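Local coordinates for glucosamine-6-phosphate deaminase (Bacillus subtilis, PDB 2BKX), which is an enzyme with a Rossmann-like alpha/beta fold that holds fructose -6-phosphate in a pocket lined largely by loops, at residues A[134-139]-A[158-163]; A[140-145]-A[182-187]; A[146-151]-A[212-217]. All blocks are in the same frame, centred on the assembly; numbering follows the deposited sequence. Where two conformers were deposited one is given.

Interaction 1. Residues A[134-139]-A[158-163]; sequences GRNGHI and NEQTRQ. With F6R (fructose -6-phosphate), chain C.
The pocket for fructose -6-phosphate is walled in part by His138, and this contact sets that residue's loop, 134-139, against the first turn of helix 159-165, with Thr161 facing the imidazole. Thr161 OG1 and O5 of fructose -6-phosphate both lie at the edge of the ring, near its plane. NE2 of His138 is hydrogen-bonded to O5 of fructose -6-phosphate at 2.7 Å and 168°, a nearly straight bond in which either atom could be the donor. On the protein side, CE1 of His138 lies 3.2 Å from OG1 of Thr161. The CA of Gly134 sits 3.4 Å above one face of the His138 ring, offset toward the rim. Glu143 ties the groups together: its OE1 is hydrogen-bonded to His138 ND1 and to Asn136 ND2, its OE2 to Thr161 OG1 and to the backbone N of Asn158.

The loop is shaped by a type I beta turn from Gly134 to Gly137 and an overlapping Asx turn. Asn136 CG stands between its own backbone N and carbonyl carbon (chi1 63°), and OD1 of Asn136 accepts from the N of His138 at 3.0 Å, with the donor lying 40° above the carbonyl plane.

From the helix, the extended Gln160 slides past Asn136 in the opposite direction. As modelled, NE2 of Gln160 stands 3.0 Å from N of Asn136; both are donors and do not bond, so the assignment of nitrogen and oxygen in this amide may be doubtful. The end of the same amide lies 3.4 Å from CB of Arg135, at the atom modelled as Gln160 NE2. Further along, the Asn136 and Asn158 amides are turned steeply against each other and joined by a water that accepts from ND2 of Asn136 and from ND2 of Asn158, each at 2.9 Å.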
loop_
_atom_site.group_PDB
_atom_site.type_symbol
_atom_site.label_atom_id
_atom_site.label_comp_id
_atom_site.label_asym_id
_atom_site.label_seq_id
_atom_site.Cartn_x
_atom_site.Cartn_y
_atom_site.Cartn_z
ATOM N N GLY A 134 2.591 -7.510 -5.283
ATOM C CA GLY A 134 2.858 -8.881 -4.930
ATOM C C GLY A 134 3.736 -9.541 -5.964
ATOM O O GLY A 134 3.831 -9.096 -7.122
ATOM N N ARG A 135 4.275 -10.691 -5.587
ATOM C CA ARG A 135 5.054 -11.469 -6.512
ATOM C C ARG A 135 4.212 -11.855 -7.719
ATOM O O ARG A 135 4.747 -12.035 -8.822
ATOM C CB ARG A 135 5.623 -12.735 -5.830
ATOM C CG ARG A 135 6.594 -12.463 -4.723
ATOM C CD ARG A 135 6.948 -13.766 -3.982
ATOM N NE ARG A 135 7.841 -13.473 -2.867
ATOM C CZ ARG A 135 8.333 -14.351 -1.996
ATOM N NH1 ARG A 135 9.130 -13.916 -1.029
ATOM N NH2 ARG A 135 8.056 -15.648 -2.084
ATOM N N ASN A 136 2.898 -11.991 -7.508
ATOM C CA ASN A 136 1.930 -12.333 -8.519
ATOM C C ASN A 136 1.183 -11.136 -9.126
ATOM O O ASN A 136 0.168 -11.300 -9.795
ATOM C CB ASN A 136 0.879 -13.310 -7.951
ATOM C CG ASN A 136 0.074 -12.716 -6.817
ATOM O OD1 ASN A 136 0.265 -11.552 -6.451
ATOM N ND2 ASN A 136 -0.842 -13.499 -6.264
ATOM N N GLY A 137 1.663 -9.926 -8.859
ATOM C CA GLY A 137 1.020 -8.742 -9.379
ATOM C C GLY A 137 -0.128 -8.180 -8.570
ATOM O O GLY A 137 -0.723 -7.188 -8.974
ATOM N N HIS A 138 -0.402 -8.743 -7.385
ATOM C CA HIS A 138 -1.467 -8.158 -6.589
ATOM C C HIS A 138 -1.146 -6.735 -6.195
ATOM O O HIS A 138 0.004 -6.358 -6.042
ATOM C CB HIS A 138 -1.898 -9.026 -5.395
ATOM C CG HIS A 138 -0.957 -9.120 -4.233
ATOM N ND1 HIS A 138 -0.731 -10.322 -3.615
ATOM C CD2 HIS A 138 -0.254 -8.208 -3.534
ATOM C CE1 HIS A 138 0.084 -10.145 -2.587
ATOM N NE2 HIS A 138 0.379 -8.864 -2.509
ATOM N N ILE A 139 -2.194 -5.960 -6.003
ATOM C CA ILE A 139 -2.138 -4.619 -5.402
ATOM C C ILE A 139 -3.171 -4.612 -4.285
ATOM O O ILE A 139 -4.230 -5.198 -4.411
ATOM C CB ILE A 139 -2.302 -3.466 -6.412
ATOM C CG1 ILE A 139 -3.584 -3.598 -7.213
ATOM C CG2 ILE A 139 -1.080 -3.410 -7.327
ATOM C CD1 ILE A 139 -3.922 -2.388 -8.110
ATOM N N ASN A 158 -4.093 -15.762 -1.601
ATOM C CA ASN A 158 -3.490 -16.844 -2.370
ATOM C C ASN A 158 -2.356 -17.474 -1.583
ATOM O O ASN A 158 -1.677 -16.827 -0.771
ATOM C CB ASN A 158 -2.946 -16.317 -3.690
ATOM C CG ASN A 158 -4.026 -16.054 -4.733
ATOM O OD1 ASN A 158 -5.244 -16.106 -4.481
ATOM N ND2 ASN A 158 -3.559 -15.771 -5.936
ATOM N N GLU A 159 -2.067 -18.733 -1.862
ATOM C CA GLU A 159 -0.945 -19.374 -1.185
ATOM C C GLU A 159 0.389 -18.655 -1.410
ATOM O O GLU A 159 1.213 -18.573 -0.503
ATOM C CB GLU A 159 -0.855 -20.860 -1.555
ATOM C CG GLU A 159 -2.152 -21.656 -1.190
ATOM C CD GLU A 159 -2.781 -21.369 0.205
ATOM O OE1 GLU A 159 -2.091 -21.196 1.239
ATOM O OE2 GLU A 159 -4.031 -21.345 0.283
ATOM N N GLN A 160 0.608 -18.094 -2.595
ATOM C CA GLN A 160 1.869 -17.358 -2.827
ATOM C C GLN A 160 2.031 -16.169 -1.882
ATOM O O GLN A 160 3.131 -15.840 -1.474
ATOM C CB GLN A 160 1.958 -16.882 -4.258
ATOM C CG GLN A 160 3.296 -16.418 -4.645
ATOM C CD GLN A 160 3.256 -15.662 -5.918
ATOM O OE1 GLN A 160 3.703 -16.139 -6.955
ATOM N NE2 GLN A 160 2.680 -14.492 -5.863
ATOM N N THR A 161 0.923 -15.512 -1.552
ATOM C CA THR A 161 0.931 -14.386 -0.632
ATOM C C THR A 161 1.248 -14.833 0.783
ATOM O O THR A 161 2.073 -14.233 1.470
ATOM C CB THR A 161 -0.405 -13.693 -0.689
ATOM O OG1 THR A 161 -0.588 -13.253 -2.034
ATOM C CG2 THR A 161 -0.457 -12.510 0.267
ATOM N N ARG A 162 0.639 -15.945 1.188
ATOM C CA ARG A 162 0.941 -16.502 2.526
ATOM C C ARG A 162 2.410 -16.944 2.607
ATOM O O ARG A 162 3.081 -16.702 3.614
ATOM C CB ARG A 162 -0.030 -17.653 2.832
ATOM C CG ARG A 162 -1.452 -17.140 2.931
ATOM C CD ARG A 162 -2.443 -18.198 3.311
ATOM N NE ARG A 162 -2.263 -18.600 4.704
ATOM C CZ ARG A 162 -2.040 -19.829 5.149
ATOM N NH1 ARG A 162 -1.932 -20.864 4.328
ATOM N NH2 ARG A 162 -1.891 -20.013 6.449
ATOM N N GLN A 163 2.900 -17.578 1.536
ATOM C CA GLN A 163 4.302 -18.010 1.458
ATOM C C GLN A 163 5.229 -16.793 1.586
ATOM O O GLN A 163 6.205 -16.809 2.343
ATOM C CB GLN A 163 4.507 -18.767 0.127
ATOM C CG GLN A 163 5.857 -19.349 -0.182
ATOM C CD GLN A 163 5.924 -19.939 -1.605
ATOM O OE1 GLN A 163 6.508 -21.021 -1.808
ATOM N NE2 GLN A 163 5.315 -19.260 -2.591
HETATM C C1 F6R C . 0.572 -3.461 1.304
HETATM C C2 F6R C . -0.162 -4.400 0.368
HETATM C C3 F6R C . 0.476 -5.552 -0.420
HETATM C C4 F6R C . 2.013 -5.472 -0.501
HETATM C C5 F6R C . 2.640 -6.597 -1.308
HETATM C C6 F6R C . 4.162 -6.504 -1.313
HETATM O O1 F6R C . -0.328 -2.766 2.189
HETATM O O2 F6R C . -1.342 -4.180 0.202
HETATM O O3 F6R C . 0.012 -5.491 -1.757
HETATM O O4 F6R C . 2.363 -4.222 -1.087
HETATM O O5 F6R C . 2.223 -7.876 -0.848
HETATM O O6 F6R C . 4.636 -6.730 0.023
HETATM P P F6R C . 6.171 -6.452 0.358
HETATM O O1P F6R C . 6.365 -4.962 0.286
HETATM O O2P F6R C . 6.964 -7.153 -0.713
HETATM O O3P F6R C . 6.412 -6.983 1.734
HETATM O O HOH W 1 -0.978 -16.323 -7.098
#

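Interaction 2. Residues A[140-145]-A[182-187]; sequences GFNEPG and MGIQTI. With F6R (fructose -6-phosphate), chain C.
Gly140 and Asn142 pass alongside Met182 and Gly183: the CA atoms of Gly140 and Met182 are 6.6 Å apart, and those of Asn142 and Gly183 6.5 Å. Segment 140-145 has no regular structure, whereas 182-187 turns from loop into helix, with Gly183 at the N-cap position. The carbonyl O of Gly140 accepts a hydrogen bond from O3 of fructose -6-phosphate at 2.7 Å.

Asn142 carries the contact. Its CG is anti to its carbonyl carbon (chi1 -61°), on a side chain that starts out toward 182-187. ND2 of Asn142 donates to O of Met182 at 2.9 Å; the N-H...O angle is 152°, and the donor lies in the carbonyl plane. A second bond from ND2 goes to Ile139 O, just before the segment, so this one amide nitrogen links the pocket loop to the junction between strand 178-181 and helix 184-188, one of the strand-to-helix connections of the alpha/beta fold. OD1 of Asn142 has no hydrogen-bonding partner in the model although the contact buries it; its closest neighbour across the interface is CA of Gly183, at 3.5 Å.

Two isoleucines of the helix pack against the same amide. The Ile184 side chain crosses it obliquely, CG1 lying 3.7 Å from CG of Asn142, while CD1 of Ile187 comes within 3.9 Å of Asn142 ND2.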
loop_
_atom_site.group_PDB
_atom_site.type_symbol
_atom_site.label_atom_id
_atom_site.label_comp_id
_atom_site.label_asym_id
_atom_site.label_seq_id
_atom_site.Cartn_x
_atom_site.Cartn_y
_atom_site.Cartn_z
ATOM N N GLY A 140 -2.846 -3.993 -3.176
ATOM C CA GLY A 140 -3.524 -4.337 -1.936
ATOM C C GLY A 140 -3.477 -5.854 -1.766
ATOM O O GLY A 140 -2.455 -6.464 -2.055
ATOM N N PHE A 141 -4.589 -6.459 -1.363
ATOM C CA PHE A 141 -4.714 -7.925 -1.445
ATOM C C PHE A 141 -5.725 -8.346 -2.505
ATOM O O PHE A 141 -6.428 -9.380 -2.386
ATOM C CB PHE A 141 -5.008 -8.560 -0.092
ATOM C CG PHE A 141 -3.829 -8.598 0.860
ATOM C CD1 PHE A 141 -4.067 -8.369 2.187
ATOM C CD2 PHE A 141 -2.531 -8.933 0.451
ATOM C CE1 PHE A 141 -3.031 -8.491 3.138
ATOM C CE2 PHE A 141 -1.489 -9.017 1.400
ATOM C CZ PHE A 141 -1.751 -8.809 2.726
ATOM N N ASN A 142 -5.782 -7.552 -3.573
ATOM C CA ASN A 142 -6.547 -7.913 -4.770
ATOM C C ASN A 142 -5.749 -8.897 -5.594
ATOM O O ASN A 142 -4.810 -8.491 -6.280
ATOM C CB ASN A 142 -6.892 -6.667 -5.583
ATOM C CG ASN A 142 -7.726 -5.704 -4.803
ATOM O OD1 ASN A 142 -8.940 -5.914 -4.644
ATOM N ND2 ASN A 142 -7.118 -4.625 -4.351
ATOM N N GLU A 143 -6.075 -10.188 -5.430
ATOM C CA GLU A 143 -5.319 -11.255 -6.067
ATOM C C GLU A 143 -5.745 -11.429 -7.516
ATOM O O GLU A 143 -6.798 -10.936 -7.935
ATOM C CB GLU A 143 -5.501 -12.563 -5.310
ATOM C CG GLU A 143 -5.066 -12.526 -3.840
ATOM C CD GLU A 143 -3.590 -12.650 -3.569
ATOM O OE1 GLU A 143 -2.763 -12.268 -4.418
ATOM O OE2 GLU A 143 -3.199 -13.169 -2.487
ATOM N N PRO A 144 -4.944 -12.164 -8.304
ATOM C CA PRO A 144 -5.354 -12.439 -9.677
ATOM C C PRO A 144 -6.771 -12.942 -9.800
ATOM O O PRO A 144 -7.233 -13.762 -8.997
ATOM C CB PRO A 144 -4.327 -13.482 -10.111
ATOM C CG PRO A 144 -3.104 -13.129 -9.336
ATOM C CD PRO A 144 -3.612 -12.713 -8.003
ATOM N N GLY A 145 -7.470 -12.376 -10.782
ATOM C CA GLY A 145 -8.860 -12.662 -11.002
ATOM C C GLY A 145 -9.827 -11.655 -10.432
ATOM O O GLY A 145 -11.034 -11.792 -10.627
ATOM N N MET A 182 -8.918 -2.685 0.357
ATOM C CA MET A 182 -9.420 -1.733 -0.638
ATOM C C MET A 182 -9.450 -2.454 -1.956
ATOM O O MET A 182 -8.551 -3.260 -2.242
ATOM C CB MET A 182 -8.461 -0.595 -0.792
ATOM C CG MET A 182 -8.558 0.392 0.211
ATOM S SD MET A 182 -7.407 1.738 -0.314
ATOM C CE MET A 182 -7.533 2.059 1.096
ATOM N N GLY A 183 -10.475 -2.203 -2.765
ATOM C CA GLY A 183 -10.539 -2.834 -4.073
ATOM C C GLY A 183 -9.753 -2.092 -5.129
ATOM O O GLY A 183 -9.166 -1.017 -4.886
ATOM N N ILE A 184 -9.726 -2.673 -6.314
ATOM C CA ILE A 184 -9.021 -2.047 -7.404
ATOM C C ILE A 184 -9.647 -0.701 -7.778
ATOM O O ILE A 184 -8.930 0.272 -8.038
ATOM C CB ILE A 184 -8.882 -2.985 -8.607
ATOM C CG1 ILE A 184 -8.066 -4.223 -8.217
ATOM C CG2 ILE A 184 -8.282 -2.271 -9.812
ATOM C CD1 ILE A 184 -7.918 -5.276 -9.252
ATOM N N GLN A 185 -10.982 -0.623 -7.802
ATOM C CA GLN A 185 -11.591 0.654 -8.102
ATOM C C GLN A 185 -11.323 1.667 -6.985
ATOM O O GLN A 185 -11.126 2.862 -7.228
ATOM C CB GLN A 185 -13.091 0.516 -8.359
ATOM C CG GLN A 185 -13.768 1.819 -8.656
ATOM C CD GLN A 185 -13.296 2.460 -9.913
ATOM O OE1 GLN A 185 -13.552 1.954 -10.981
ATOM N NE2 GLN A 185 -12.632 3.607 -9.793
ATOM N N THR A 186 -11.295 1.199 -5.742
ATOM C CA THR A 186 -10.958 2.074 -4.618
ATOM C C THR A 186 -9.567 2.712 -4.821
ATOM O O THR A 186 -9.339 3.914 -4.596
ATOM C CB THR A 186 -10.948 1.292 -3.275
ATOM O OG1 THR A 186 -12.015 0.333 -3.245
ATOM C CG2 THR A 186 -11.070 2.245 -2.119
ATOM N N ILE A 187 -8.625 1.879 -5.253
ATOM C CA ILE A 187 -7.253 2.345 -5.537
ATOM C C ILE A 187 -7.206 3.313 -6.742
ATOM O O ILE A 187 -6.595 4.394 -6.690
ATOM C CB ILE A 187 -6.341 1.132 -5.752
ATOM C CG1 ILE A 187 -6.183 0.352 -4.434
ATOM C CG2 ILE A 187 -4.977 1.524 -6.403
ATOM C CD1 ILE A 187 -5.588 -1.039 -4.610
HETATM C C1 F6R C . 0.572 -3.461 1.304
HETATM C C2 F6R C . -0.162 -4.400 0.368
HETATM C C3 F6R C . 0.476 -5.552 -0.420
HETATM C C4 F6R C . 2.013 -5.472 -0.501
HETATM C C5 F6R C . 2.640 -6.597 -1.308
HETATM C C6 F6R C . 4.162 -6.504 -1.313
HETATM O O1 F6R C . -0.328 -2.766 2.189
HETATM O O2 F6R C . -1.342 -4.180 0.202
HETATM O O3 F6R C . 0.012 -5.491 -1.757
HETATM O O4 F6R C . 2.363 -4.222 -1.087
HETATM O O5 F6R C . 2.223 -7.876 -0.848
HETATM O O6 F6R C . 4.636 -6.730 0.023
HETATM P P F6R C . 6.171 -6.452 0.358
HETATM O O1P F6R C . 6.365 -4.962 0.286
HETATM O O2P F6R C . 6.964 -7.153 -0.713
HETATM O O3P F6R C . 6.412 -6.983 1.734
#

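Interaction 3. Residues A[146-151]-A[212-217]; sequences TSFKSR and GNISED
Phe148 and Ile214 cross at about a right angle, the ring presenting its edge: CG2 of Ile214 lies near the ring plane, 3.8 Å from CE2 of Phe148. The Phe148 CG is anti to its carbonyl carbon (chi1 -70°), and although the side chain starts off neither toward nor away from 212-217, its far end comes nearer. There CZ of Phe148 lies 3.7 Å from O of Ser215, an oblique approach, and CE1 nears CA of Glu216. Ile184 of helix 184-188 also touches the ring.

Glu216 lays CB and CG against the O of Thr146, with Glu216 CG at 3.4 Å from that oxygen; the extended chain then carries the carboxylate on to Ser147 CA. No direct hydrogen bond joins the segments. Two waters do the bridging instead. One, lying at the edge of the Phe148 ring, donates to O of Thr146 at 2.8 Å and to O of Glu216 at 2.9 Å. The other accepts from N of Phe148 at 2.9 Å and donates to OE2 of Glu216 at 2.7 Å.

Phe148 projects from a compact bend. O of Ser147 accepts from both N and OG of Ser150, while OG of Ser147 takes the N-H of Lys149. The arrangement is that of a type I beta turn from Ser147 to Ser150 overlapped by an ST turn, with a second ST turn, at Ser215, in the partner segment, its side chain pointing away from the contact.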
loop_
_atom_site.group_PDB
_atom_site.type_symbol
_atom_site.label_atom_id
_atom_site.label_comp_id
_atom_site.label_asym_id
_atom_site.label_seq_id
_atom_site.Cartn_x
_atom_site.Cartn_y
_atom_site.Cartn_z
ATOM N N THR A 146 -9.325 -10.646 -9.710
ATOM C CA THR A 146 -10.194 -9.674 -9.104
ATOM C C THR A 146 -10.667 -8.689 -10.175
ATOM O O THR A 146 -9.883 -8.190 -10.976
ATOM C CB THR A 146 -9.437 -8.911 -7.986
ATOM O OG1 THR A 146 -8.995 -9.827 -6.978
ATOM C CG2 THR A 146 -10.293 -7.874 -7.284
ATOM N N SER A 147 -11.951 -8.396 -10.169
ATOM C CA SER A 147 -12.485 -7.357 -11.036
ATOM C C SER A 147 -11.837 -5.997 -10.815
ATOM O O SER A 147 -11.611 -5.572 -9.662
ATOM C CB SER A 147 -13.975 -7.166 -10.757
ATOM O OG SER A 147 -14.516 -6.114 -11.541
ATOM N N PHE A 148 -11.576 -5.275 -11.911
ATOM C CA PHE A 148 -11.118 -3.908 -11.827
ATOM C C PHE A 148 -12.170 -2.972 -11.224
ATOM O O PHE A 148 -11.852 -1.843 -10.865
ATOM C CB PHE A 148 -10.640 -3.402 -13.184
ATOM C CG PHE A 148 -9.354 -4.027 -13.673
ATOM C CD1 PHE A 148 -8.669 -5.020 -12.996
ATOM C CD2 PHE A 148 -8.835 -3.596 -14.879
ATOM C CE1 PHE A 148 -7.490 -5.525 -13.495
ATOM C CE2 PHE A 148 -7.645 -4.138 -15.375
ATOM C CZ PHE A 148 -7.000 -5.074 -14.688
ATOM N N LYS A 149 -13.433 -3.412 -11.145
ATOM C CA LYS A 149 -14.485 -2.637 -10.503
ATOM C C LYS A 149 -14.617 -2.929 -9.003
ATOM O O LYS A 149 -15.485 -2.362 -8.317
ATOM C CB LYS A 149 -15.835 -2.884 -11.185
ATOM C CG LYS A 149 -15.838 -2.450 -12.622
ATOM C CD LYS A 149 -17.206 -2.581 -13.291
ATOM C CE LYS A 149 -17.111 -2.169 -14.764
ATOM N NZ LYS A 149 -18.431 -1.932 -15.392
ATOM N N SER A 150 -13.762 -3.802 -8.464
ATOM C CA SER A 150 -13.884 -4.186 -7.072
ATOM C C SER A 150 -13.735 -3.012 -6.122
ATOM O O SER A 150 -12.981 -2.066 -6.383
ATOM C CB SER A 150 -12.839 -5.247 -6.746
ATOM O OG SER A 150 -11.523 -4.843 -7.012
ATOM N N ARG A 151 -14.463 -3.114 -5.010
ATOM C CA ARG A 151 -14.441 -2.151 -3.914
ATOM C C ARG A 151 -13.885 -2.856 -2.669
ATOM O O ARG A 151 -13.440 -4.000 -2.773
ATOM C CB ARG A 151 -15.850 -1.603 -3.699
ATOM C CG ARG A 151 -16.333 -0.767 -4.873
ATOM C CD ARG A 151 -15.760 0.618 -4.857
ATOM N NE ARG A 151 -16.277 1.425 -5.970
ATOM C CZ ARG A 151 -16.024 2.690 -6.113
ATOM N NH1 ARG A 151 -16.520 3.348 -7.170
ATOM N NH2 ARG A 151 -15.235 3.297 -5.249
ATOM N N GLY A 212 2.790 -4.603 -20.405
ATOM C CA GLY A 212 1.608 -3.782 -20.729
ATOM C C GLY A 212 0.342 -4.510 -21.119
ATOM O O GLY A 212 -0.619 -3.880 -21.564
ATOM N N ASN A 213 0.306 -5.826 -20.964
ATOM C CA ASN A 213 -0.955 -6.561 -21.167
ATOM C C ASN A 213 -1.883 -6.177 -20.023
ATOM O O ASN A 213 -1.501 -6.242 -18.837
ATOM C CB ASN A 213 -0.705 -8.054 -21.101
ATOM C CG ASN A 213 -1.294 -8.830 -22.260
ATOM O OD1 ASN A 213 -2.339 -8.504 -22.811
ATOM N ND2 ASN A 213 -0.545 -9.849 -22.691
ATOM N N ILE A 214 -3.111 -5.800 -20.343
ATOM C CA ILE A 214 -4.056 -5.375 -19.309
ATOM C C ILE A 214 -5.064 -6.502 -19.091
ATOM O O ILE A 214 -5.850 -6.838 -19.984
ATOM C CB ILE A 214 -4.743 -4.054 -19.696
ATOM C CG1 ILE A 214 -3.721 -2.953 -19.933
ATOM C CG2 ILE A 214 -5.744 -3.626 -18.630
ATOM C CD1 ILE A 214 -4.315 -1.698 -20.517
ATOM N N SER A 215 -5.046 -7.092 -17.888
ATOM C CA SER A 215 -5.975 -8.147 -17.570
ATOM C C SER A 215 -6.073 -8.437 -16.087
ATOM O O SER A 215 -5.139 -8.157 -15.327
ATOM C CB SER A 215 -5.674 -9.433 -18.301
ATOM O OG SER A 215 -4.809 -10.273 -17.627
ATOM N N GLU A 216 -7.203 -9.012 -15.715
ATOM C CA GLU A 216 -7.450 -9.348 -14.318
ATOM C C GLU A 216 -6.495 -10.388 -13.775
ATOM O O GLU A 216 -6.328 -10.489 -12.558
ATOM C CB GLU A 216 -8.873 -9.862 -14.097
ATOM C CG GLU A 216 -9.959 -8.869 -14.344
ATOM C CD GLU A 216 -11.329 -9.449 -13.986
ATOM O OE1 GLU A 216 -11.466 -10.508 -13.271
ATOM O OE2 GLU A 216 -12.310 -8.832 -14.385
ATOM N N ASP A 217 -5.822 -11.146 -14.656
ATOM C CA ASP A 217 -4.875 -12.141 -14.182
ATOM C C ASP A 217 -3.640 -11.493 -13.551
ATOM O O ASP A 217 -2.920 -12.160 -12.814
ATOM C CB ASP A 217 -4.451 -13.094 -15.321
ATOM C CG ASP A 217 -3.738 -14.357 -14.812
ATOM O OD1 ASP A 217 -4.286 -15.077 -13.947
ATOM O OD2 ASP A 217 -2.605 -14.624 -15.274
HETATM O O HOH W 2 -7.121 -8.220 -10.998
HETATM O O HOH W 3 -12.264 -6.150 -14.550
#

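The first segments of the three interactions follow one another along a single loop between strands 128-131 and 153-156, each meeting a different part of the chain. Interaction 2 is fully buried and has a clear direct hydrogen bond between its segments; interaction 1 is partly buried, with one bridging water, and interaction 3 lies at the surface, joined by two waters. Interactions 1 and 2 both touch fructose -6-phosphate and are joined through Glu143, of 140-145, whose carboxylate serves residues of both segments of interaction 1. Interactions 2 and 3 meet through backbone bonds, Gly145 N to Glu216 O and Gln185 N to Ser150 O. Polar groups near the pocket are held by Glu143, whereas interaction 3 adds the edge of Phe148 against Ile214.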